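Local coordinates for protein putative beta-glucosidase (Bifidobacterium adolescentis, PDB 5WAB) that hydrolyses beta-glucosidic linkages as a beta-glucosidase of glycoside hydrolase family 3, probably releasing sugars from the non-reducing ends of glycosides, at residues Ile171-Arg174 / Ala175-Glu178; Leu152-Phe155 / Ala156-Gln160; Val261-Arg265 / Asp266-Gln270. All coordinates share one frame; numbering follows the deposited sequence.

Contact 1: Ile171-Arg174 / Ala175-Glu178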
ATOM      1  N   ILE A 171       9.511 -14.516 -12.090  1.00 17.99           N
ATOM      2  CA  ILE A 171       9.714 -13.089 -12.299  1.00 17.90           C
ATOM      3  C   ILE A 171      11.141 -12.860 -12.769  1.00 18.04           C
ATOM      4  O   ILE A 171      12.076 -13.491 -12.265  1.00 19.38           O
ATOM      5  CB  ILE A 171       9.459 -12.303 -10.995  1.00 18.28           C
ATOM      6  CG1 ILE A 171       8.156 -12.757 -10.337  1.00 16.72           C
ATOM      7  CG2 ILE A 171       9.447 -10.801 -11.263  1.00 17.97           C
ATOM      8  CD1 ILE A 171       7.906 -12.110  -9.002  1.00 16.74           C
ATOM      9  N   SER A 172      11.309 -11.964 -13.738  1.00 18.17           N
ATOM     10  CA  SER A 172      12.652 -11.583 -14.152  1.00 17.88           C
ATOM     11  C   SER A 172      13.327 -10.758 -13.059  1.00 19.06           C
ATOM     12  O   SER A 172      12.674 -10.176 -12.187  1.00 18.03           O
ATOM     13  CB  SER A 172      12.619 -10.776 -15.445  1.00 17.46           C
ATOM     14  OG  SER A 172      12.122  -9.481 -15.188  1.00 18.83           O
ATOM     15  N   GLN A 173      14.659 -10.693 -13.132  1.00 21.09           N
ATOM     16  CA  GLN A 173      15.416  -9.931 -12.144  1.00 22.62           C
ATOM     17  C   GLN A 173      15.083  -8.444 -12.198  1.00 23.17           C
ATOM     18  O   GLN A 173      14.881  -7.817 -11.152  1.00 22.82           O
ATOM     19  CB  GLN A 173      16.912 -10.165 -12.332  1.00 24.20           C
ATOM     20  CG  GLN A 173      17.328 -11.541 -11.849  1.00 25.90           C
ATOM     21  CD  GLN A 173      16.939 -11.771 -10.398  1.00 27.09           C
ATOM     22  OE1 GLN A 173      16.175 -12.684 -10.084  1.00 28.66           O
ATOM     23  NE2 GLN A 173      17.476 -10.946  -9.501  1.00 27.53           N
ATOM     24  N   ARG A 174      14.996  -7.868 -13.402  1.00 23.86           N
ATOM     25  CA  ARG A 174      14.617  -6.461 -13.518  1.00 17.38           C
ATOM     26  C   ARG A 174      13.290  -6.184 -12.826  1.00 20.00           C
ATOM     27  O   ARG A 174      13.164  -5.216 -12.068  1.00 22.87           O
ATOM     28  CB  ARG A 174      14.535  -6.041 -14.985  1.00 23.65           C
ATOM     29  CG  ARG A 174      15.832  -5.549 -15.572  1.00 24.69           C
ATOM     30  CD  ARG A 174      15.580  -4.774 -16.856  1.00 25.40           C
ATOM     31  NE  ARG A 174      14.885  -3.504 -16.638  1.00 25.41           N
ATOM     32  CZ  ARG A 174      14.219  -2.845 -17.586  1.00 27.07           C
ATOM     33  NH1 ARG A 174      14.149  -3.336 -18.815  1.00 27.49           N
ATOM     34  NH2 ARG A 174      13.612  -1.697 -17.309  1.00 27.96           N
ATOM     35  N   ALA A 175      12.281  -7.019 -13.082  1.00 20.19           N
ATOM     36  CA  ALA A 175      10.973  -6.775 -12.489  1.00 20.30           C
ATOM     37  C   ALA A 175      11.024  -6.913 -10.973  1.00 19.41           C
ATOM     38  O   ALA A 175      10.396  -6.127 -10.253  1.00 19.80           O
ATOM     39  CB  ALA A 175       9.933  -7.718 -13.099  1.00 19.47           C
ATOM     40  N   LEU A 176      11.789  -7.887 -10.469  1.00 18.40           N
ATOM     41  CA  LEU A 176      11.986  -8.005  -9.026  1.00 18.28           C
ATOM     42  C   LEU A 176      12.668  -6.760  -8.466  1.00 19.79           C
ATOM     43  O   LEU A 176      12.214  -6.184  -7.471  1.00 18.83           O
ATOM     44  CB  LEU A 176      12.811  -9.254  -8.711  1.00 16.85           C
ATOM     45  CG  LEU A 176      12.094 -10.601  -8.658  1.00 16.05           C
ATOM     46  CD1 LEU A 176      13.105 -11.702  -8.527  1.00 16.22           C
ATOM     47  CD2 LEU A 176      11.102 -10.647  -7.501  1.00 15.92           C
ATOM     48  N   ARG A 177      13.752  -6.320  -9.110  1.00 19.84           N
ATOM     49  CA  ARG A 177      14.534  -5.205  -8.587  1.00 20.26           C
ATOM     50  C   ARG A 177      13.796  -3.875  -8.710  1.00 20.85           C
ATOM     51  O   ARG A 177      13.942  -3.005  -7.845  1.00 21.48           O
ATOM     52  CB  ARG A 177      15.876  -5.126  -9.311  1.00 23.08           C
ATOM     53  CG  ARG A 177      16.786  -6.312  -9.075  1.00 23.06           C
ATOM     54  CD  ARG A 177      17.338  -6.284  -7.679  1.00 24.67           C
ATOM     55  NE  ARG A 177      18.350  -7.314  -7.479  1.00 26.58           N
ATOM     56  CZ  ARG A 177      19.115  -7.400  -6.398  1.00 26.86           C
ATOM     57  NH1 ARG A 177      18.981  -6.511  -5.421  1.00 26.59           N
ATOM     58  NH2 ARG A 177      20.019  -8.366  -6.298  1.00 27.27           N
ATOM     59  N   GLU A 178      13.015  -3.681  -9.774  1.00 19.52           N
ATOM     60  CA  GLU A 178      12.404  -2.378 -10.015  1.00 19.97           C
ATOM     61  C   GLU A 178      10.961  -2.274  -9.539  1.00 20.70           C
ATOM     62  O   GLU A 178      10.500  -1.162  -9.249  1.00 21.27           O
ATOM     63  CB  GLU A 178      12.458  -2.016 -11.504  1.00 17.77           C
ATOM     64  CG  GLU A 178      13.859  -1.886 -12.083  1.00 18.21           C
ATOM     65  CD  GLU A 178      13.864  -1.256 -13.462  1.00 18.70           C
ATOM     66  OE1 GLU A 178      12.917  -0.504 -13.773  1.00 18.85           O
ATOM     67  OE2 GLU A 178      14.801  -1.530 -14.243  1.00 19.00           O
TER
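S172 caps the first turn of helix 173-180, and I171 meets L176 across that turn. This is a local N-terminal cap with a hydrophobic staple, in the N-terminal glycoside hydrolase family 3 domain. S172 OG accepts from A175 N at 3.2 Å. Its chi1 of 73° sets OG between the backbone N and the carbonyl carbon, facing the backbone N-H groups of the first turn. The first helical bond runs from L176 N to S172 O, 3.0 Å. In the staple, I171 and L176 cross at about a right angle. I171 CG2 lies 3.7 Å from L176 CG and 3.6 Å from A175 CB, so one methyl branch serves both partners. One turn on, R174 and E178 run side by side and form a salt bridge. Both also reach the fibronectin-like part of the chain: R174 NH2 bonds to A596 O, and E178 OE2 accepts from W630 N. R177 NH1 forms a salt bridge with E222, and its guanidinium a cation-pi contact with W630. The R174 grip is side-on with two nitrogens. R174 NE at 3.1 Å and R174 NH2 at 3.3 Å reach the same E178 OE2, from one face of the carboxylate.

Contact 2: Leu152-Phe155 / Ala156-Gln160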
ATOM      1  N   LEU A 152       7.058  -5.663   8.393  1.00 20.02           N
ATOM      2  CA  LEU A 152       6.967  -5.457   6.953  1.00 19.51           C
ATOM      3  C   LEU A 152       6.621  -6.775   6.278  1.00 20.86           C
ATOM      4  O   LEU A 152       7.383  -7.739   6.365  1.00 21.78           O
ATOM      5  CB  LEU A 152       8.296  -4.910   6.430  1.00 18.41           C
ATOM      6  CG  LEU A 152       8.320  -4.298   5.032  1.00 17.13           C
ATOM      7  CD1 LEU A 152       7.302  -3.175   4.943  1.00 16.13           C
ATOM      8  CD2 LEU A 152       9.721  -3.790   4.718  1.00 16.95           C
ATOM      9  N   LYS A 153       5.460  -6.827   5.629  1.00 25.18           N
ATOM     10  CA  LYS A 153       4.741  -8.082   5.445  1.00 29.55           C
ATOM     11  C   LYS A 153       4.803  -8.603   4.015  1.00 33.22           C
ATOM     12  O   LYS A 153       4.603  -7.852   3.051  1.00 30.51           O
ATOM     13  CB  LYS A 153       3.279  -7.919   5.877  1.00 28.88           C
ATOM     14  CG  LYS A 153       2.813  -9.024   6.798  1.00 29.36           C
ATOM     15  CD  LYS A 153       1.529  -8.659   7.530  1.00 29.57           C
ATOM     16  CE  LYS A 153       0.349  -8.522   6.608  1.00 29.12           C
ATOM     17  NZ  LYS A 153      -0.901  -8.392   7.403  1.00 29.50           N
ATOM     18  N   HIS A 154       5.061  -9.915   3.917  1.00 37.72           N
ATOM     19  CA  HIS A 154       4.978 -10.760   2.724  1.00 30.23           C
ATOM     20  C   HIS A 154       6.081 -10.455   1.725  1.00 26.30           C
ATOM     21  O   HIS A 154       5.822 -10.077   0.579  1.00 25.67           O
ATOM     22  CB  HIS A 154       3.601 -10.651   2.081  1.00 26.17           C
ATOM     23  CG  HIS A 154       2.484 -10.824   3.055  1.00 24.57           C
ATOM     24  ND1 HIS A 154       1.263 -10.207   2.906  1.00 24.60           N
ATOM     25  CD2 HIS A 154       2.413 -11.531   4.208  1.00 24.23           C
ATOM     26  CE1 HIS A 154       0.482 -10.535   3.921  1.00 24.89           C
ATOM     27  NE2 HIS A 154       1.157 -11.334   4.728  1.00 24.81           N
ATOM     28  N   PHE A 155       7.308 -10.697   2.151  1.00 23.66           N
ATOM     29  CA  PHE A 155       8.508 -10.479   1.356  1.00 23.02           C
ATOM     30  C   PHE A 155       8.895 -11.811   0.710  1.00 22.57           C
ATOM     31  O   PHE A 155       9.308 -12.743   1.406  1.00 24.11           O
ATOM     32  CB  PHE A 155       9.606  -9.933   2.269  1.00 22.14           C
ATOM     33  CG  PHE A 155      10.894  -9.594   1.579  1.00 20.32           C
ATOM     34  CD1 PHE A 155      10.962  -8.546   0.675  1.00 19.51           C
ATOM     35  CD2 PHE A 155      12.058 -10.275   1.899  1.00 19.35           C
ATOM     36  CE1 PHE A 155      12.156  -8.221   0.060  1.00 19.13           C
ATOM     37  CE2 PHE A 155      13.257  -9.950   1.293  1.00 19.42           C
ATOM     38  CZ  PHE A 155      13.308  -8.923   0.375  1.00 18.01           C
ATOM     39  N   ALA A 156       8.737 -11.921  -0.610  1.00 20.35           N
ATOM     40  CA  ALA A 156       8.199 -10.863  -1.462  1.00 21.14           C
ATOM     41  C   ALA A 156       7.326 -11.441  -2.572  1.00 22.42           C
ATOM     42  O   ALA A 156       7.173 -12.665  -2.689  1.00 21.57           O
ATOM     43  CB  ALA A 156       9.328 -10.038  -2.068  1.00 21.11           C
ATOM     44  N   ALA A 157       6.756 -10.537  -3.375  1.00 23.57           N
ATOM     45  CA  ALA A 157       6.013 -10.885  -4.590  1.00 21.38           C
ATOM     46  C   ALA A 157       4.800 -11.760  -4.282  1.00 21.03           C
ATOM     47  O   ALA A 157       4.560 -12.781  -4.930  1.00 17.44           O
ATOM     48  CB  ALA A 157       6.930 -11.556  -5.614  1.00 20.61           C
ATOM     49  N   ASN A 158       4.026 -11.339  -3.277  1.00 23.16           N
ATOM     50  CA  ASN A 158       2.774 -11.996  -2.907  1.00 25.14           C
ATOM     51  C   ASN A 158       1.632 -11.128  -3.438  1.00 16.80           C
ATOM     52  O   ASN A 158       1.025 -10.339  -2.717  1.00 18.83           O
ATOM     53  CB  ASN A 158       2.690 -12.180  -1.391  1.00 26.04           C
ATOM     54  CG  ASN A 158       1.471 -12.985  -0.958  1.00 28.86           C
ATOM     55  OD1 ASN A 158       0.716 -13.498  -1.786  1.00 30.93           O
ATOM     56  ND2 ASN A 158       1.237 -13.035   0.346  1.00 28.44           N
ATOM     57  N   ASN A 159       1.322 -11.306  -4.721  1.00 16.85           N
ATOM     58  CA  ASN A 159       0.439 -10.402  -5.454  1.00 17.02           C
ATOM     59  C   ASN A 159      -0.901 -11.033  -5.822  1.00 19.18           C
ATOM     60  O   ASN A 159      -1.671 -10.429  -6.577  1.00 19.62           O
ATOM     61  CB  ASN A 159       1.151  -9.903  -6.710  1.00 16.79           C
ATOM     62  CG  ASN A 159       2.595  -9.516  -6.439  1.00 17.84           C
ATOM     63  OD1 ASN A 159       3.528 -10.215  -6.846  1.00 17.33           O
ATOM     64  ND2 ASN A 159       2.787  -8.392  -5.749  1.00 16.71           N
ATOM     65  N   GLN A 160      -1.186 -12.242  -5.338  1.00 21.40           N
ATOM     66  CA  GLN A 160      -2.461 -12.896  -5.597  1.00 21.18           C
ATOM     67  C   GLN A 160      -2.755 -13.883  -4.477  1.00 22.31           C
ATOM     68  O   GLN A 160      -1.852 -14.345  -3.776  1.00 22.66           O
ATOM     69  CB  GLN A 160      -2.467 -13.600  -6.954  1.00 19.20           C
ATOM     70  CG  GLN A 160      -1.626 -14.845  -7.010  1.00 18.25           C
ATOM     71  CD  GLN A 160      -1.498 -15.352  -8.416  1.00 18.22           C
ATOM     72  OE1 GLN A 160      -1.274 -14.574  -9.339  1.00 17.97           O
ATOM     73  NE2 GLN A 160      -1.658 -16.657  -8.601  1.00 18.53           N
TER
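H154 and F155 meet A156 and N158 where strand 149-155 of the parallel barrel sheet runs into a loop. Just before them, K153 lays its CG against one face of the H154 ring, 3.4 Å above the plane. Its NZ forms a salt bridge with E123. At H154 the chain turns a corner. H154 CB lies 3.9 Å from N158 CB. Y124 OH holds H154 ND1, and H154 NE2 bonds to a glycerol, probably from the crystallisation liquor. H154 O lies 3.2 Å from A156 CA, a CA-H...O contact, and also accepts from N111 ND2. F155 comes next, joined to A156 by a cis peptide bond. A chi1 of -177° swings the ring opposite the backbone N, which brings F155 CD1 within 3.5 Å of A156 CB. The ring also stacks edge-to-face with F184 and packs on L214 and L219. Replacing this phenylalanine by alanine is likely to open a gap beside A156 CB and leave F184 without its edge-to-face partner. The chemistry is divided. Apolar packing holds the F155 side, while H154 NE2 bonds to the glycerol and K153 NZ only weakly, consistent with the sugar-binding pocket of this family.

Contact 3: Val261-Arg265 / Asp266-Gln270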
ATOM      1  N   VAL A 261      17.905 -28.631  16.888  1.00 22.12           N
ATOM      2  CA  VAL A 261      18.913 -29.153  17.809  1.00 22.44           C
ATOM      3  C   VAL A 261      19.717 -30.267  17.149  1.00 23.51           C
ATOM      4  O   VAL A 261      20.953 -30.290  17.214  1.00 22.58           O
ATOM      5  CB  VAL A 261      18.249 -29.640  19.107  1.00 23.38           C
ATOM      6  CG1 VAL A 261      19.282 -30.269  20.028  1.00 25.06           C
ATOM      7  CG2 VAL A 261      17.549 -28.495  19.796  1.00 20.18           C
ATOM      8  N   TYR A 262      19.021 -31.218  16.517  1.00 24.34           N
ATOM      9  CA  TYR A 262      19.693 -32.323  15.841  1.00 24.93           C
ATOM     10  C   TYR A 262      20.591 -31.813  14.720  1.00 23.48           C
ATOM     11  O   TYR A 262      21.742 -32.245  14.586  1.00 23.80           O
ATOM     12  CB  TYR A 262      18.653 -33.303  15.301  1.00 27.49           C
ATOM     13  CG  TYR A 262      17.895 -34.020  16.391  1.00 30.60           C
ATOM     14  CD1 TYR A 262      18.496 -34.302  17.612  1.00 31.67           C
ATOM     15  CD2 TYR A 262      16.570 -34.391  16.212  1.00 31.51           C
ATOM     16  CE1 TYR A 262      17.801 -34.948  18.614  1.00 33.39           C
ATOM     17  CE2 TYR A 262      15.868 -35.038  17.212  1.00 33.18           C
ATOM     18  CZ  TYR A 262      16.487 -35.313  18.411  1.00 34.16           C
ATOM     19  OH  TYR A 262      15.787 -35.954  19.405  1.00 36.36           O
ATOM     20  N   ALA A 263      20.068 -30.900  13.892  1.00 22.01           N
ATOM     21  CA  ALA A 263      20.837 -30.365  12.773  1.00 20.43           C
ATOM     22  C   ALA A 263      22.027 -29.541  13.246  1.00 19.17           C
ATOM     23  O   ALA A 263      23.074 -29.526  12.585  1.00 18.63           O
ATOM     24  CB  ALA A 263      19.934 -29.529  11.865  1.00 19.62           C
ATOM     25  N   ALA A 264      21.888 -28.847  14.376  1.00 21.90           N
ATOM     26  CA  ALA A 264      23.009 -28.100  14.933  1.00 23.20           C
ATOM     27  C   ALA A 264      24.100 -29.012  15.470  1.00 25.46           C
ATOM     28  O   ALA A 264      25.241 -28.561  15.631  1.00 26.03           O
ATOM     29  CB  ALA A 264      22.525 -27.174  16.048  1.00 23.39           C
ATOM     30  N   ARG A 265      23.778 -30.277  15.750  1.00 26.22           N
ATOM     31  CA  ARG A 265      24.748 -31.220  16.290  1.00 28.19           C
ATOM     32  C   ARG A 265      25.446 -32.041  15.221  1.00 28.53           C
ATOM     33  O   ARG A 265      26.566 -32.507  15.451  1.00 31.50           O
ATOM     34  CB  ARG A 265      24.069 -32.185  17.261  1.00 29.16           C
ATOM     35  CG  ARG A 265      23.754 -31.602  18.613  1.00 30.58           C
ATOM     36  CD  ARG A 265      22.944 -32.602  19.415  1.00 33.14           C
ATOM     37  NE  ARG A 265      22.497 -32.056  20.689  1.00 36.26           N
ATOM     38  CZ  ARG A 265      21.499 -32.564  21.403  1.00 37.22           C
ATOM     39  NH1 ARG A 265      20.844 -33.635  20.960  1.00 36.47           N
ATOM     40  NH2 ARG A 265      21.151 -31.994  22.552  1.00 38.52           N
ATOM     41  N   ASP A 266      24.824 -32.239  14.059  1.00 27.53           N
ATOM     42  CA  ASP A 266      25.414 -33.084  13.028  1.00 28.32           C
ATOM     43  C   ASP A 266      25.872 -32.302  11.799  1.00 27.42           C
ATOM     44  O   ASP A 266      26.094 -32.896  10.740  1.00 27.43           O
ATOM     45  CB  ASP A 266      24.443 -34.201  12.638  1.00 28.63           C
ATOM     46  CG  ASP A 266      23.137 -33.690  12.075  1.00 29.85           C
ATOM     47  OD1 ASP A 266      23.050 -32.508  11.681  1.00 30.43           O
ATOM     48  OD2 ASP A 266      22.181 -34.493  12.031  1.00 31.63           O
ATOM     49  N   GLY A 267      26.036 -30.986  11.925  1.00 26.00           N
ATOM     50  CA  GLY A 267      26.656 -30.188  10.887  1.00 26.32           C
ATOM     51  C   GLY A 267      25.763 -29.695   9.771  1.00 26.39           C
ATOM     52  O   GLY A 267      26.285 -29.163   8.787  1.00 28.52           O
ATOM     53  N   ARG A 268      24.443 -29.838   9.882  1.00 25.80           N
ATOM     54  CA  ARG A 268      23.558 -29.254   8.877  1.00 24.96           C
ATOM     55  C   ARG A 268      23.307 -27.772   9.115  1.00 24.14           C
ATOM     56  O   ARG A 268      22.933 -27.063   8.177  1.00 23.25           O
ATOM     57  CB  ARG A 268      22.230 -29.998   8.829  1.00 24.39           C
ATOM     58  CG  ARG A 268      22.302 -31.320   8.102  1.00 25.74           C
ATOM     59  CD  ARG A 268      20.974 -32.025   8.189  1.00 25.66           C
ATOM     60  NE  ARG A 268      20.716 -32.496   9.545  1.00 26.39           N
ATOM     61  CZ  ARG A 268      19.502 -32.729  10.024  1.00 26.36           C
ATOM     62  NH1 ARG A 268      18.441 -32.517   9.262  1.00 25.42           N
ATOM     63  NH2 ARG A 268      19.347 -33.157  11.267  1.00 27.29           N
ATOM     64  N   ILE A 269      23.494 -27.299  10.345  1.00 24.06           N
ATOM     65  CA  ILE A 269      23.421 -25.884  10.681  1.00 23.36           C
ATOM     66  C   ILE A 269      24.738 -25.509  11.343  1.00 26.06           C
ATOM     67  O   ILE A 269      25.127 -26.123  12.344  1.00 27.42           O
ATOM     68  CB  ILE A 269      22.241 -25.579  11.616  1.00 22.79           C
ATOM     69  CG1 ILE A 269      20.912 -25.962  10.962  1.00 20.44           C
ATOM     70  CG2 ILE A 269      22.235 -24.112  12.001  1.00 22.23           C
ATOM     71  CD1 ILE A 269      19.732 -25.793  11.871  1.00 17.58           C
ATOM     72  N   GLN A 270      25.433 -24.524  10.775  1.00 27.59           N
ATOM     73  CA  GLN A 270      26.641 -24.021  11.413  1.00 30.53           C
ATOM     74  C   GLN A 270      26.284 -23.364  12.744  1.00 28.42           C
ATOM     75  O   GLN A 270      25.258 -22.677  12.843  1.00 24.69           O
ATOM     76  CB  GLN A 270      27.377 -23.024  10.515  1.00 32.66           C
ATOM     77  CG  GLN A 270      27.778 -23.566   9.156  1.00 34.91           C
ATOM     78  CD  GLN A 270      28.808 -24.676   9.245  1.00 38.05           C
ATOM     79  OE1 GLN A 270      29.874 -24.500   9.835  1.00 39.90           O
ATOM     80  NE2 GLN A 270      28.491 -25.830   8.667  1.00 39.47           N
TER
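A263 is the tight centre of this helix end, and D266 with R268 forms its exposed side. The A263 methyl is touched by two side chains: its CB lies 3.7 Å from I269 CD1 and 3.6 Å above one face of the R268 guanidinium, toward the rim. A263 O takes I269 N at 3.2 Å, with the donor well above the carbonyl plane, and R268 N in a weak 6→1 bond. Helix 257-265 thus ends in a C-cap with a left-handed glycine: at G267 (phi 85°) any side chain would collide with the carbonyl oxygen of D266. On the exposed side R268 bends at chi3 (-70°) and grips D266 side-on. R268 NE meets D266 OD1 at 3.2 Å and R268 NH2 meets the syn lone pair of D266 OD2 at 3.2 Å. This salt bridge probably offsets the closeness of D266 OD1 to two other acceptors, A263 O at 3.1 Å and Y262 O at 3.2 Å. The R265 guanidinium lies over V261 CG1. On the buried side A263 and I269 pack on V240 of helix 239-245. I269 and A264 touch L274 of helix 271-292, and A264 also rests on L14 of helix 14-19.

How the contacts relate
All three contacts fall within the family 3 N-terminal, TIM-barrel-type domain. Along the chain contact 2 comes first, then contact 1, then contact 3. Contacts 2 and 1 are neighbours, with centres about 14 Å apart. They touch where I171 CD1 packs on A157 CB at 3.6 Å. Contact 2 sits at the end of a strand in the parallel sheet, near the centre of the chain. Contact 1 opens helix 173-180, after strand 168-170, and faces the fibronectin-like part. Contact 3 lies at the periphery, its centre about 30 Å from that of contact 2 and 34 Å from that of contact 1. The three thus sample a probable sugar pocket, a domain junction and the outer helical layer.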